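Long-range contacts in ylmH (Streptococcus pneumoniae, PDB 2FPH), which probably acts in cell division and may bind nucleic acid through a putative RRM-like RNA-binding domain that follows an N-terminal module: residues 12-17 with 41-46; 32-37 with 115-120; 54-59 with 70-75; 62-67 with 119-124; 84-89 with 155-160. One frame throughout, in Å; residues are numbered along the deposited sequence.

Contact 1. Residues 12-17 with 41-46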
# COMPACT_ATOMS: atom_id res chain seq x y z
N PRO A 12 -16.10 4.77 9.89
CA PRO A 12 -14.80 5.48 10.00
C PRO A 12 -14.02 5.56 8.69
O PRO A 12 -13.52 6.65 8.33
CB PRO A 12 -14.09 4.72 11.08
CG PRO A 12 -15.14 4.13 11.84
CD PRO A 12 -16.23 3.71 10.92
N PHE A 13 -13.95 4.45 7.96
CA PHE A 13 -13.26 4.44 6.67
C PHE A 13 -14.01 5.30 5.68
O PHE A 13 -13.39 6.03 4.86
CB PHE A 13 -13.09 3.04 6.12
CG PHE A 13 -12.30 3.04 4.85
CD1 PHE A 13 -10.95 3.33 4.92
CD2 PHE A 13 -12.91 2.97 3.67
CE1 PHE A 13 -10.24 3.52 3.75
CE2 PHE A 13 -12.19 3.07 2.50
CZ PHE A 13 -10.83 3.34 2.60
N LEU A 14 -15.33 5.14 5.65
CA LEU A 14 -16.12 5.93 4.67
C LEU A 14 -15.96 7.43 4.89
O LEU A 14 -15.82 8.21 3.92
CB LEU A 14 -17.57 5.60 4.68
CG LEU A 14 -17.93 4.19 4.27
CD1 LEU A 14 -19.42 3.90 4.63
CD2 LEU A 14 -17.68 4.05 2.83
N ASP A 15 -15.92 7.82 6.17
CA ASP A 15 -15.60 9.20 6.51
C ASP A 15 -14.29 9.69 5.89
O ASP A 15 -14.23 10.81 5.39
CB ASP A 15 -15.51 9.36 8.01
CG ASP A 15 -16.85 9.31 8.71
OD1 ASP A 15 -17.96 9.39 8.08
OD2 ASP A 15 -16.87 9.17 9.95
N LYS A 16 -13.23 8.87 5.96
CA LYS A 16 -11.94 9.20 5.36
C LYS A 16 -12.07 9.25 3.84
O LYS A 16 -11.49 10.11 3.12
CB LYS A 16 -10.84 8.17 5.72
CG LYS A 16 -10.41 8.09 7.19
CD LYS A 16 -9.30 7.01 7.31
CE LYS A 16 -8.52 7.07 8.63
NZ LYS A 16 -7.37 8.01 8.54
N GLY A 17 -12.83 8.30 3.31
CA GLY A 17 -13.04 8.20 1.87
C GLY A 17 -13.70 9.45 1.31
O GLY A 17 -13.31 9.95 0.24
N GLU A 41 -10.71 -1.08 -0.18
CA GLU A 41 -10.72 -0.84 -1.63
C GLU A 41 -12.10 -0.94 -2.24
O GLU A 41 -12.46 -0.12 -3.10
CB GLU A 41 -9.75 -1.84 -2.30
CG GLU A 41 -9.63 -1.90 -3.83
CD GLU A 41 -8.86 -3.14 -4.33
OE1 GLU A 41 -8.78 -4.17 -3.60
OE2 GLU A 41 -8.36 -3.11 -5.50
N LYS A 42 -12.89 -1.94 -1.83
CA LYS A 42 -14.23 -2.10 -2.37
C LYS A 42 -15.13 -0.94 -1.95
O LYS A 42 -15.82 -0.41 -2.79
CB LYS A 42 -14.83 -3.44 -1.92
CG LYS A 42 -14.28 -4.62 -2.62
CD LYS A 42 -15.13 -5.90 -2.39
CE LYS A 42 -14.94 -6.54 -1.05
NZ LYS A 42 -13.73 -7.45 -0.98
N LEU A 43 -14.99 -0.46 -0.71
CA LEU A 43 -15.78 0.68 -0.21
C LEU A 43 -15.46 1.92 -0.97
O LEU A 43 -16.37 2.62 -1.38
CB LEU A 43 -15.45 0.93 1.23
CG LEU A 43 -16.34 0.48 2.38
CD1 LEU A 43 -17.42 -0.63 2.08
CD2 LEU A 43 -15.61 0.40 3.68
N LEU A 44 -14.17 2.16 -1.23
CA LEU A 44 -13.78 3.41 -1.88
C LEU A 44 -14.26 3.37 -3.36
O LEU A 44 -14.71 4.36 -3.90
CB LEU A 44 -12.29 3.60 -1.74
CG LEU A 44 -11.66 4.98 -1.61
CD1 LEU A 44 -10.22 5.00 -2.17
CD2 LEU A 44 -12.48 6.25 -1.81
N LYS A 45 -14.13 2.23 -4.03
CA LYS A 45 -14.67 2.07 -5.38
C LYS A 45 -16.18 2.41 -5.49
O LYS A 45 -16.58 3.10 -6.41
CB LYS A 45 -14.42 0.64 -5.88
CG LYS A 45 -12.98 0.42 -6.31
CD LYS A 45 -12.66 -1.03 -6.45
CE LYS A 45 -11.29 -1.31 -7.12
NZ LYS A 45 -10.76 -0.16 -7.89
N ILE A 46 -16.94 1.99 -4.50
CA ILE A 46 -18.37 2.34 -4.42
C ILE A 46 -18.61 3.88 -4.26
O ILE A 46 -19.35 4.52 -5.06
CB ILE A 46 -19.09 1.59 -3.33
CG1 ILE A 46 -19.10 0.07 -3.60
CG2 ILE A 46 -20.51 2.06 -3.23
CD1 ILE A 46 -19.38 -0.71 -2.30
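Phe13 puts its ring between the two helices and meets both leucines of the facing turn. Its CB already points at helix 38-50, and CG is anti to the backbone N (chi1 -176°). There CD2 of Phe13 lies 3.7 Å from CD2 of Leu43, the two side chains running obliquely to one another. Further along the ring, CE2 of Phe13 comes within 4.3 Å of CB of Leu44, which sits at the ring edge, near its plane. Leu14 adds another apolar touch: its CD2 approaches CG of Leu43 at 3.8 Å, and these two side chains stand at about a right angle. Leu43 is thus held by two consecutive residues of the partner helix. All this is helix-helix packing in the N-terminal module of YlmH; the axes of these short helical segments are 10.0 Å apart at closest approach and cross at -47°. Leu44 also touches Val69 and Leu71 of strand 69-72, carrying the packing from the helix pair on to the small sheet. One turn after Phe13 comes Gly17, whose CA is 4.2 Å from CD2 of Leu44; the backbones run closer here than at Leu14, with CA of Gly17 6.1 Å from CA of Leu44.

Contact 2. Residues 32-37 with 115-120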
# COMPACT_ATOMS: atom_id res chain seq x y z
N LEU A 32 -3.84 10.22 -4.32
CA LEU A 32 -3.35 8.87 -4.06
C LEU A 32 -3.48 8.55 -2.56
O LEU A 32 -2.92 9.26 -1.69
CB LEU A 32 -1.89 8.78 -4.49
CG LEU A 32 -1.08 7.53 -4.17
CD1 LEU A 32 -1.72 6.44 -4.93
CD2 LEU A 32 0.45 7.68 -4.56
N THR A 33 -4.17 7.45 -2.27
CA THR A 33 -4.42 7.00 -0.93
C THR A 33 -3.22 6.30 -0.33
O THR A 33 -2.26 5.87 -1.05
CB THR A 33 -5.60 6.01 -0.86
OG1 THR A 33 -5.22 4.71 -1.42
CG2 THR A 33 -6.78 6.52 -1.57
N PRO A 34 -3.26 6.09 0.98
CA PRO A 34 -2.28 5.19 1.59
C PRO A 34 -2.60 3.76 1.23
O PRO A 34 -3.60 3.47 0.57
CB PRO A 34 -2.54 5.37 3.07
CG PRO A 34 -3.47 6.46 3.21
CD PRO A 34 -4.17 6.68 1.97
N PHE A 35 -1.80 2.83 1.75
CA PHE A 35 -2.22 1.43 1.60
C PHE A 35 -3.50 1.12 2.40
O PHE A 35 -3.62 1.49 3.58
CB PHE A 35 -1.12 0.47 1.98
CG PHE A 35 -0.01 0.39 0.98
CD1 PHE A 35 -0.12 -0.52 -0.07
CD2 PHE A 35 1.12 1.15 1.08
CE1 PHE A 35 0.89 -0.68 -1.00
CE2 PHE A 35 2.17 1.01 0.11
CZ PHE A 35 2.04 0.05 -0.91
N ILE A 36 -4.42 0.45 1.72
CA ILE A 36 -5.71 0.01 2.29
C ILE A 36 -5.97 -1.45 1.98
O ILE A 36 -5.36 -2.04 1.07
CB ILE A 36 -6.87 0.91 1.72
CG1 ILE A 36 -7.03 0.82 0.20
CG2 ILE A 36 -6.67 2.37 2.13
CD1 ILE A 36 -8.25 1.60 -0.34
N ASN A 37 -6.83 -2.08 2.78
CA ASN A 37 -7.15 -3.49 2.64
C ASN A 37 -8.23 -3.74 1.58
O ASN A 37 -8.78 -2.79 1.02
CB ASN A 37 -7.41 -4.13 4.03
CG ASN A 37 -8.75 -3.74 4.61
OD1 ASN A 37 -9.72 -3.48 3.90
ND2 ASN A 37 -8.84 -3.78 5.94
N GLU A 115 4.05 2.79 10.51
CA GLU A 115 2.59 2.61 10.39
C GLU A 115 2.25 1.66 9.22
O GLU A 115 2.91 1.71 8.16
CB GLU A 115 1.90 3.99 10.21
CG GLU A 115 2.83 5.22 10.46
CD GLU A 115 2.21 6.62 10.29
OE1 GLU A 115 1.39 7.06 11.15
OE2 GLU A 115 2.58 7.33 9.30
N ARG A 116 1.24 0.81 9.42
CA ARG A 116 0.79 -0.15 8.43
C ARG A 116 0.45 0.54 7.12
O ARG A 116 0.58 -0.05 6.06
CB ARG A 116 -0.48 -0.93 8.91
CG ARG A 116 -1.75 -0.32 8.24
CD ARG A 116 -3.10 -0.83 8.76
NE ARG A 116 -4.21 0.10 8.47
CZ ARG A 116 -4.35 1.31 9.01
NH1 ARG A 116 -3.46 1.78 9.88
NH2 ARG A 116 -5.39 2.07 8.67
N LYS A 117 -0.06 1.76 7.19
CA LYS A 117 -0.52 2.46 5.96
C LYS A 117 0.60 2.84 4.98
O LYS A 117 0.31 3.26 3.80
CB LYS A 117 -1.34 3.72 6.29
CG LYS A 117 -2.77 3.45 6.70
CD LYS A 117 -3.83 4.17 5.86
CE LYS A 117 -5.03 3.32 5.44
NZ LYS A 117 -6.33 4.09 5.61
N LEU A 118 1.87 2.75 5.43
CA LEU A 118 3.03 3.17 4.59
C LEU A 118 3.62 2.01 3.77
O LEU A 118 4.54 2.22 2.99
CB LEU A 118 4.20 3.78 5.41
CG LEU A 118 3.87 5.04 6.23
CD1 LEU A 118 5.08 5.44 7.04
CD2 LEU A 118 3.42 6.15 5.27
N PHE A 119 3.08 0.83 3.94
CA PHE A 119 3.51 -0.34 3.19
C PHE A 119 2.34 -1.27 2.98
O PHE A 119 1.31 -1.18 3.67
CB PHE A 119 4.68 -1.08 3.84
CG PHE A 119 4.44 -1.66 5.21
CD1 PHE A 119 4.49 -0.84 6.34
CD2 PHE A 119 4.17 -3.02 5.39
CE1 PHE A 119 4.21 -1.35 7.58
CE2 PHE A 119 3.95 -3.53 6.65
CZ PHE A 119 3.98 -2.70 7.75
N GLY A 120 2.54 -2.18 2.04
CA GLY A 120 1.49 -3.11 1.67
C GLY A 120 1.92 -4.51 2.07
O GLY A 120 2.28 -4.75 3.22
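Phe35 meets the start of strand 119-123 with its ring and the 3-10 turn before it with its backbone N, at the junction where the N-terminal module abuts the putative RNA-binding domain. One face of the ring lies on the peptide between Phe119 and Gly120: C of Phe119 stands 3.3 Å above the ring plane toward the rim, while N of Gly120 is over the centre. CA of Gly120 makes a CH-pi contact with the same face, 3.8 Å from the ring centroid of Phe35. The backbone N of Phe35 donates to O of Lys117 at 3.0 Å, with an N-H...O angle of 157°, and this oxygen also lies at the ring edge, in plane. Beside this bond the Lys117 chain, bent at chi2, chi3 and chi4, folds back over the loop; its CD presses tightly on CB of Pro34, and its CE lies 3.8 Å from CG2 of Ile36. Further out, Ile36 is bonded through its backbone to Val67 and Thr33 to Val69, which tie the loop to its own module, while Gly120 pairs with Met132 in the larger sheet. Inside the loop, OG1 of Thr33 donates to O of Pro34 over 2.8 Å, the hydroxyl oxygen tilted 19° from that carbonyl plane.

Contact 3. Residues 54-59 with 70-75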
# COMPACT_ATOMS: atom_id res chain seq x y z
N ALA A 54 -13.44 8.92 -11.33
CA ALA A 54 -12.68 7.71 -11.74
C ALA A 54 -11.75 7.24 -10.63
O ALA A 54 -11.28 8.02 -9.81
CB ALA A 54 -11.95 7.95 -12.99
N CYS A 55 -11.55 5.93 -10.58
CA CYS A 55 -10.86 5.27 -9.50
C CYS A 55 -10.02 4.15 -10.15
O CYS A 55 -10.56 3.45 -10.99
CB CYS A 55 -11.92 4.66 -8.53
SG CYS A 55 -11.42 3.89 -7.02
N SER A 56 -8.71 4.08 -9.88
CA SER A 56 -7.89 2.90 -10.25
C SER A 56 -7.15 2.41 -9.01
O SER A 56 -6.70 3.21 -8.22
CB SER A 56 -6.91 3.20 -11.40
OG SER A 56 -6.09 4.28 -11.08
N SER A 57 -7.09 1.09 -8.83
CA SER A 57 -6.43 0.45 -7.73
C SER A 57 -5.12 -0.13 -8.19
O SER A 57 -5.07 -0.71 -9.31
CB SER A 57 -7.28 -0.68 -7.20
OG SER A 57 -6.54 -1.50 -6.32
N SER A 58 -4.06 -0.07 -7.37
CA SER A 58 -2.78 -0.68 -7.73
C SER A 58 -2.97 -2.21 -7.95
O SER A 58 -2.18 -2.84 -8.65
CB SER A 58 -1.68 -0.40 -6.72
OG SER A 58 -2.02 -0.87 -5.44
N GLY A 59 -4.01 -2.78 -7.34
CA GLY A 59 -4.32 -4.19 -7.50
C GLY A 59 -4.78 -4.58 -8.87
O GLY A 59 -4.80 -5.79 -9.22
N LEU A 70 -5.95 5.40 -6.66
CA LEU A 70 -5.89 6.74 -7.21
C LEU A 70 -7.29 7.20 -7.54
O LEU A 70 -8.05 6.50 -8.22
CB LEU A 70 -5.00 6.71 -8.42
CG LEU A 70 -3.52 6.76 -8.28
CD1 LEU A 70 -2.90 6.29 -9.57
CD2 LEU A 70 -3.22 8.27 -7.90
N LEU A 71 -7.67 8.38 -7.06
CA LEU A 71 -8.96 9.01 -7.37
C LEU A 71 -8.67 10.18 -8.30
O LEU A 71 -7.76 10.93 -7.99
CB LEU A 71 -9.61 9.48 -6.06
CG LEU A 71 -9.99 8.37 -5.05
CD1 LEU A 71 -10.35 8.83 -3.64
CD2 LEU A 71 -11.14 7.60 -5.57
N TYR A 72 -9.42 10.40 -9.41
CA TYR A 72 -8.97 11.39 -10.38
C TYR A 72 -10.05 11.88 -11.33
O TYR A 72 -11.06 11.20 -11.50
CB TYR A 72 -7.77 10.92 -11.17
CG TYR A 72 -7.97 9.56 -11.78
CD1 TYR A 72 -7.70 8.42 -11.05
CD2 TYR A 72 -8.46 9.40 -13.08
CE1 TYR A 72 -7.93 7.16 -11.57
CE2 TYR A 72 -8.67 8.07 -13.62
CZ TYR A 72 -8.38 7.00 -12.85
OH TYR A 72 -8.60 5.70 -13.34
N PRO A 73 -9.89 13.11 -11.81
CA PRO A 73 -10.77 13.63 -12.87
C PRO A 73 -10.46 12.91 -14.19
O PRO A 73 -9.39 12.34 -14.32
CB PRO A 73 -10.36 15.10 -12.96
CG PRO A 73 -9.68 15.37 -11.68
CD PRO A 73 -8.90 14.13 -11.43
N ASP A 74 -11.34 13.09 -15.18
CA ASP A 74 -11.34 12.28 -16.41
C ASP A 74 -10.18 12.53 -17.37
O ASP A 74 -9.74 11.59 -18.10
CB ASP A 74 -12.65 12.43 -17.14
CG ASP A 74 -13.84 11.84 -16.37
OD1 ASP A 74 -13.68 10.90 -15.54
OD2 ASP A 74 -14.99 12.30 -16.51
N TYR A 75 -9.63 13.73 -17.34
CA TYR A 75 -8.46 14.02 -18.13
C TYR A 75 -7.28 13.05 -17.82
O TYR A 75 -6.45 12.78 -18.68
CB TYR A 75 -8.05 15.48 -17.95
CG TYR A 75 -7.41 15.81 -16.62
CD1 TYR A 75 -8.18 16.26 -15.54
CD2 TYR A 75 -6.03 15.74 -16.46
CE1 TYR A 75 -7.60 16.56 -14.31
CE2 TYR A 75 -5.42 16.06 -15.22
CZ TYR A 75 -6.22 16.47 -14.16
OH TYR A 75 -5.63 16.80 -12.98
O HOH W 1 -13.05 11.49 -13.21
O HOH W 2 -9.88 2.58 -13.80
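The Tyr72 ring lies across the neighbouring strand, with Ala54 CB over one face and 3.3 Å from CE2 of Tyr72. Its CG sits between the backbone N and the carbonyl carbon (chi1 51°). The far end of the ring reaches Ser56, whose OG is 3.5 Å from CE1 of Tyr72 and also touches CB of Leu70. That serine hydroxyl is buried here and finds no polar partner in the model. Ala54, Ser56, Leu70 and Tyr72 share this face of the sheet. On the other, Cys55 SG and Leu71 CD2 meet at 4.0 Å, and both residues also touch helix 38-50, Cys55 at Lys45 and Ala48, Leu71 at Leu44. Between the faces, N of Leu70 gives an almost straight bond of 2.8 Å to O of Ser56, at 177°. Pairing weakens at the other end: the bond from N of Ala54 to O of Tyr72 is weak, with an angle of 126°. A water takes part there, accepting from N of Ala54 and donating to O of Tyr72 and to OD1 of Asp74. Ala54 with Tyr72 and Ser56 with Leu70 are hydrogen-bonded pairs, and Cys55 with Leu71 a non-hydrogen-bonded one, the alternation of an antiparallel beta hairpin, here made of the outer strand 54-57 and the middle strand 69-72 of the N-terminal module's three-stranded sheet.

Contact 4. Residues 62-67 with 119-124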
# COMPACT_ATOMS: atom_id res chain seq x y z
N VAL A 62 -0.73 -4.75 -10.27
CA VAL A 62 0.03 -5.78 -9.54
C VAL A 62 -0.88 -6.41 -8.56
O VAL A 62 -1.45 -5.71 -7.71
CB VAL A 62 1.26 -5.17 -8.78
CG1 VAL A 62 1.95 -6.21 -7.99
CG2 VAL A 62 2.19 -4.52 -9.71
N SER A 63 -1.10 -7.72 -8.67
CA SER A 63 -2.04 -8.37 -7.76
C SER A 63 -1.47 -8.31 -6.36
O SER A 63 -0.31 -8.64 -6.13
CB SER A 63 -2.34 -9.85 -8.11
OG SER A 63 -2.29 -10.10 -9.51
N SER A 64 -2.33 -7.96 -5.43
CA SER A 64 -1.90 -7.80 -4.08
C SER A 64 -3.07 -7.77 -3.18
O SER A 64 -4.22 -7.64 -3.63
CB SER A 64 -1.03 -6.56 -3.92
OG SER A 64 -1.78 -5.41 -4.22
N GLU A 65 -2.81 -7.96 -1.91
CA GLU A 65 -3.89 -7.78 -0.94
C GLU A 65 -4.09 -6.32 -0.55
O GLU A 65 -5.14 -5.71 -0.80
CB GLU A 65 -3.68 -8.68 0.27
CG GLU A 65 -3.84 -10.17 -0.06
CD GLU A 65 -5.01 -10.51 -1.00
OE1 GLU A 65 -6.19 -10.36 -0.59
OE2 GLU A 65 -4.76 -10.95 -2.17
N TYR A 66 -3.06 -5.74 0.05
CA TYR A 66 -3.01 -4.29 0.29
C TYR A 66 -2.76 -3.55 -1.01
O TYR A 66 -1.90 -3.90 -1.81
CB TYR A 66 -1.95 -3.96 1.36
CG TYR A 66 -2.36 -4.61 2.63
CD1 TYR A 66 -3.43 -4.15 3.36
CD2 TYR A 66 -1.73 -5.76 3.06
CE1 TYR A 66 -3.85 -4.83 4.55
CE2 TYR A 66 -2.15 -6.47 4.19
CZ TYR A 66 -3.17 -6.00 4.92
OH TYR A 66 -3.53 -6.73 6.02
N VAL A 67 -3.48 -2.45 -1.19
CA VAL A 67 -3.41 -1.65 -2.40
C VAL A 67 -3.37 -0.19 -2.10
O VAL A 67 -3.73 0.25 -1.03
CB VAL A 67 -4.58 -1.97 -3.38
CG1 VAL A 67 -4.55 -3.37 -3.80
CG2 VAL A 67 -5.92 -1.63 -2.76
N PHE A 119 3.08 0.83 3.94
CA PHE A 119 3.51 -0.34 3.19
C PHE A 119 2.34 -1.27 2.98
O PHE A 119 1.31 -1.18 3.67
CB PHE A 119 4.68 -1.08 3.84
CG PHE A 119 4.44 -1.66 5.21
CD1 PHE A 119 4.49 -0.84 6.34
CD2 PHE A 119 4.17 -3.02 5.39
CE1 PHE A 119 4.21 -1.35 7.58
CE2 PHE A 119 3.95 -3.53 6.65
CZ PHE A 119 3.98 -2.70 7.75
N GLY A 120 2.54 -2.18 2.04
CA GLY A 120 1.49 -3.11 1.67
C GLY A 120 1.92 -4.51 2.07
O GLY A 120 2.28 -4.75 3.22
N ASP A 121 1.92 -5.39 1.09
CA ASP A 121 2.16 -6.79 1.31
C ASP A 121 3.59 -7.06 1.65
O ASP A 121 4.52 -6.46 1.08
CB ASP A 121 1.84 -7.59 0.04
CG ASP A 121 0.37 -7.63 -0.32
OD1 ASP A 121 -0.51 -7.15 0.41
OD2 ASP A 121 0.00 -8.26 -1.33
N ILE A 122 3.77 -8.00 2.57
CA ILE A 122 5.07 -8.62 2.78
C ILE A 122 4.93 -10.05 2.25
O ILE A 122 3.98 -10.76 2.60
CB ILE A 122 5.42 -8.63 4.27
CG1 ILE A 122 5.71 -7.23 4.83
CG2 ILE A 122 6.61 -9.57 4.58
CD1 ILE A 122 5.47 -7.22 6.36
N LEU A 123 5.86 -10.44 1.38
CA LEU A 123 5.79 -11.63 0.56
C LEU A 123 6.98 -12.53 0.87
O LEU A 123 8.14 -12.07 0.89
CB LEU A 123 5.87 -11.27 -0.90
CG LEU A 123 4.87 -10.24 -1.38
CD1 LEU A 123 5.35 -9.78 -2.74
CD2 LEU A 123 3.49 -10.82 -1.44
N VAL A 124 6.65 -13.81 1.06
CA VAL A 124 7.54 -14.89 1.47
C VAL A 124 6.72 -16.18 1.28
O VAL A 124 5.53 -16.18 1.54
CB VAL A 124 7.81 -14.86 2.99
CG1 VAL A 124 8.89 -15.85 3.40
CG2 VAL A 124 8.15 -13.47 3.51
O HOH W 3 0.85 -4.39 -1.43
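The Tyr66 ring and the Asp121 carboxylate are turned steeply against each other, their planes 77° apart. OD1 of Asp121 approaches the ring obliquely, 3.2 Å from CD2 of Tyr66, while CB of Tyr66 rests 3.6 Å from CA of Gly120. The carboxylate itself grips two successive backbone amides. N of Glu65 donates to OD2 of Asp121 at 2.9 Å and 163°, OD2 accepting with its syn lone pair. N of Tyr66 donates to OD1 of Asp121, also at 2.9 Å; OD1 is met on its syn side, 27° out of the carboxylate plane. CB of Ser64 is 3.3 Å from OD2 of Asp121. A water adds a third link, donating to O of Tyr66 and accepting from N of Asp121. The 62-67 loop of the N-terminal module is thereby fastened to strand 119-123 of the putative RNA-binding domain. Two N-H dipoles directed at a largely buried carboxylate would be expected to stabilise its negative charge and to fix its rotation about chi2, although the nearby Glu65 carboxylate, not in contact, may work against that stabilisation.

Contact 5. Residues 84-89 with 155-160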
# COMPACT_ATOMS: atom_id res chain seq x y z
N GLU A 84 3.14 5.23 -6.82
CA GLU A 84 4.30 5.50 -5.95
C GLU A 84 4.59 4.29 -5.04
O GLU A 84 4.74 4.43 -3.82
CB GLU A 84 4.07 6.80 -5.16
CG GLU A 84 4.04 8.05 -6.03
CD GLU A 84 3.89 9.36 -5.30
OE1 GLU A 84 4.07 9.44 -4.07
OE2 GLU A 84 3.55 10.36 -5.98
N ILE A 85 4.62 3.10 -5.65
CA ILE A 85 4.92 1.85 -4.93
C ILE A 85 6.24 1.29 -5.41
O ILE A 85 6.47 1.21 -6.63
CB ILE A 85 3.78 0.79 -5.13
CG1 ILE A 85 2.46 1.30 -4.51
CG2 ILE A 85 4.12 -0.51 -4.38
CD1 ILE A 85 1.25 0.51 -4.96
N SER A 86 7.10 0.92 -4.45
CA SER A 86 8.42 0.33 -4.74
C SER A 86 8.37 -1.13 -4.26
O SER A 86 7.74 -1.43 -3.24
CB SER A 86 9.46 1.09 -3.94
OG SER A 86 10.80 0.73 -4.22
N LEU A 87 8.98 -2.06 -5.00
CA LEU A 87 9.14 -3.40 -4.47
C LEU A 87 10.55 -3.46 -3.91
O LEU A 87 11.50 -3.18 -4.64
CB LEU A 87 8.96 -4.48 -5.53
CG LEU A 87 9.03 -5.98 -5.21
CD1 LEU A 87 7.99 -6.50 -4.29
CD2 LEU A 87 9.02 -6.81 -6.51
N GLN A 88 10.69 -3.91 -2.67
CA GLN A 88 12.01 -4.09 -2.06
C GLN A 88 12.22 -5.55 -1.74
O GLN A 88 11.44 -6.16 -1.01
CB GLN A 88 12.15 -3.25 -0.77
CG GLN A 88 12.06 -1.75 -1.01
CD GLN A 88 13.24 -1.21 -1.78
OE1 GLN A 88 14.40 -1.37 -1.37
NE2 GLN A 88 12.95 -0.53 -2.90
N GLU A 89 13.31 -6.10 -2.28
CA GLU A 89 13.80 -7.40 -1.84
C GLU A 89 14.52 -7.25 -0.52
O GLU A 89 15.35 -6.35 -0.34
CB GLU A 89 14.81 -7.97 -2.82
CG GLU A 89 15.14 -9.41 -2.49
CD GLU A 89 14.35 -10.42 -3.29
OE1 GLU A 89 13.83 -10.08 -4.37
OE2 GLU A 89 14.31 -11.58 -2.82
N LEU A 155 17.78 -4.02 2.05
CA LEU A 155 16.69 -3.84 1.09
C LEU A 155 17.20 -3.30 -0.24
O LEU A 155 17.91 -2.30 -0.25
CB LEU A 155 15.68 -2.84 1.62
CG LEU A 155 14.63 -3.27 2.64
CD1 LEU A 155 13.69 -2.14 2.89
CD2 LEU A 155 13.82 -4.42 2.20
N GLU A 156 16.82 -3.96 -1.34
CA GLU A 156 17.12 -3.51 -2.70
C GLU A 156 15.88 -3.46 -3.58
O GLU A 156 15.06 -4.35 -3.49
CB GLU A 156 18.07 -4.50 -3.34
CG GLU A 156 19.46 -4.53 -2.70
CD GLU A 156 20.32 -5.63 -3.27
OE1 GLU A 156 20.00 -6.18 -4.34
OE2 GLU A 156 21.33 -5.96 -2.63
N GLU A 157 15.80 -2.44 -4.44
CA GLU A 157 14.77 -2.32 -5.50
C GLU A 157 14.74 -3.54 -6.44
O GLU A 157 15.80 -3.98 -6.93
CB GLU A 157 15.09 -1.09 -6.38
CG GLU A 157 14.21 0.16 -6.29
CD GLU A 157 12.86 0.05 -6.98
OE1 GLU A 157 12.57 -0.99 -7.62
OE2 GLU A 157 12.06 1.01 -6.84
N ARG A 158 13.57 -4.10 -6.67
CA ARG A 158 13.31 -5.12 -7.70
C ARG A 158 12.12 -4.72 -8.58
O ARG A 158 11.14 -4.19 -8.07
CB ARG A 158 12.90 -6.44 -7.06
CG ARG A 158 13.93 -7.10 -6.19
CD ARG A 158 15.02 -7.75 -6.98
NE ARG A 158 16.31 -7.28 -6.52
CZ ARG A 158 17.17 -7.99 -5.83
NH1 ARG A 158 16.95 -9.26 -5.50
NH2 ARG A 158 18.29 -7.41 -5.46
N PRO A 159 12.13 -5.00 -9.89
CA PRO A 159 10.90 -4.90 -10.71
C PRO A 159 9.73 -5.74 -10.24
O PRO A 159 9.95 -6.85 -9.74
CB PRO A 159 11.33 -5.41 -12.09
CG PRO A 159 12.81 -5.39 -12.11
CD PRO A 159 13.32 -5.34 -10.70
N PHE A 160 8.50 -5.27 -10.43
CA PHE A 160 7.35 -6.07 -10.06
C PHE A 160 7.22 -7.32 -10.90
O PHE A 160 6.53 -8.24 -10.49
CB PHE A 160 6.05 -5.25 -10.05
CG PHE A 160 5.91 -4.40 -8.83
CD1 PHE A 160 6.47 -3.14 -8.81
CD2 PHE A 160 5.25 -4.87 -7.69
CE1 PHE A 160 6.36 -2.33 -7.71
CE2 PHE A 160 5.16 -4.05 -6.55
CZ PHE A 160 5.71 -2.78 -6.60
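Strands 85-91 and 151-157 lie side by side in the five-stranded antiparallel sheet of the putative RNA-binding domain, and Glu89 pairs there with Glu156. N of Glu89 donates to O of Glu156 at 2.8 Å, and N of Glu156 returns a bond to O of Glu89. One step on, Gln88 and Glu157 form a non-hydrogen-bonded pair, and N of Arg158 then donates to O of Leu87. The side chains follow this alternation. On the Gln88 side, OG of Ser86 donates to OE2 of Glu157 over 2.9 Å, from above the carboxylate plane, and accepts from NE2 of Gln88; OE1 of Gln88 is bonded to Gln142 of helix 138-144. The sheet is consistent with the RRM-type fold that the family suggests, and its other side holds the Glu89-Arg158 pair. Glu89 CB lies over one face of the Arg158 guanidinium, and NH1 of Arg158 forms a long salt bridge of 3.4 Å with OE1 of Glu89, which is also bonded to Gln130. Further along, Phe160 covers Leu87: CB of Leu87 sits over the ring face, 3.9 Å from its centroid. CZ of Phe160 touches CG2 of Ile85 at 3.6 Å, the two side chains crossing at about a right angle.

How the contacts relate
Contacts 1 and 3 build the N-terminal module, and contact 5 belongs to the putative RNA-binding domain; contacts 2 and 4 join the two, both on strand 119-123 and sharing Phe119 and Gly120. Contact 1 is buried and wholly apolar, whereas the two strand pairings rest on backbone bonds, with contact 5 adding charged side chains near the surface. At the junction, contact 2, near the centre of the chain, works by an aromatic face and one backbone bond, contact 4 by a carboxylate. Their two loops also touch, as with Asn37 on Tyr66. Contacts 1 and 5 lie farthest apart, centres about 27 Å from each other, on opposite sides of the chain's centre.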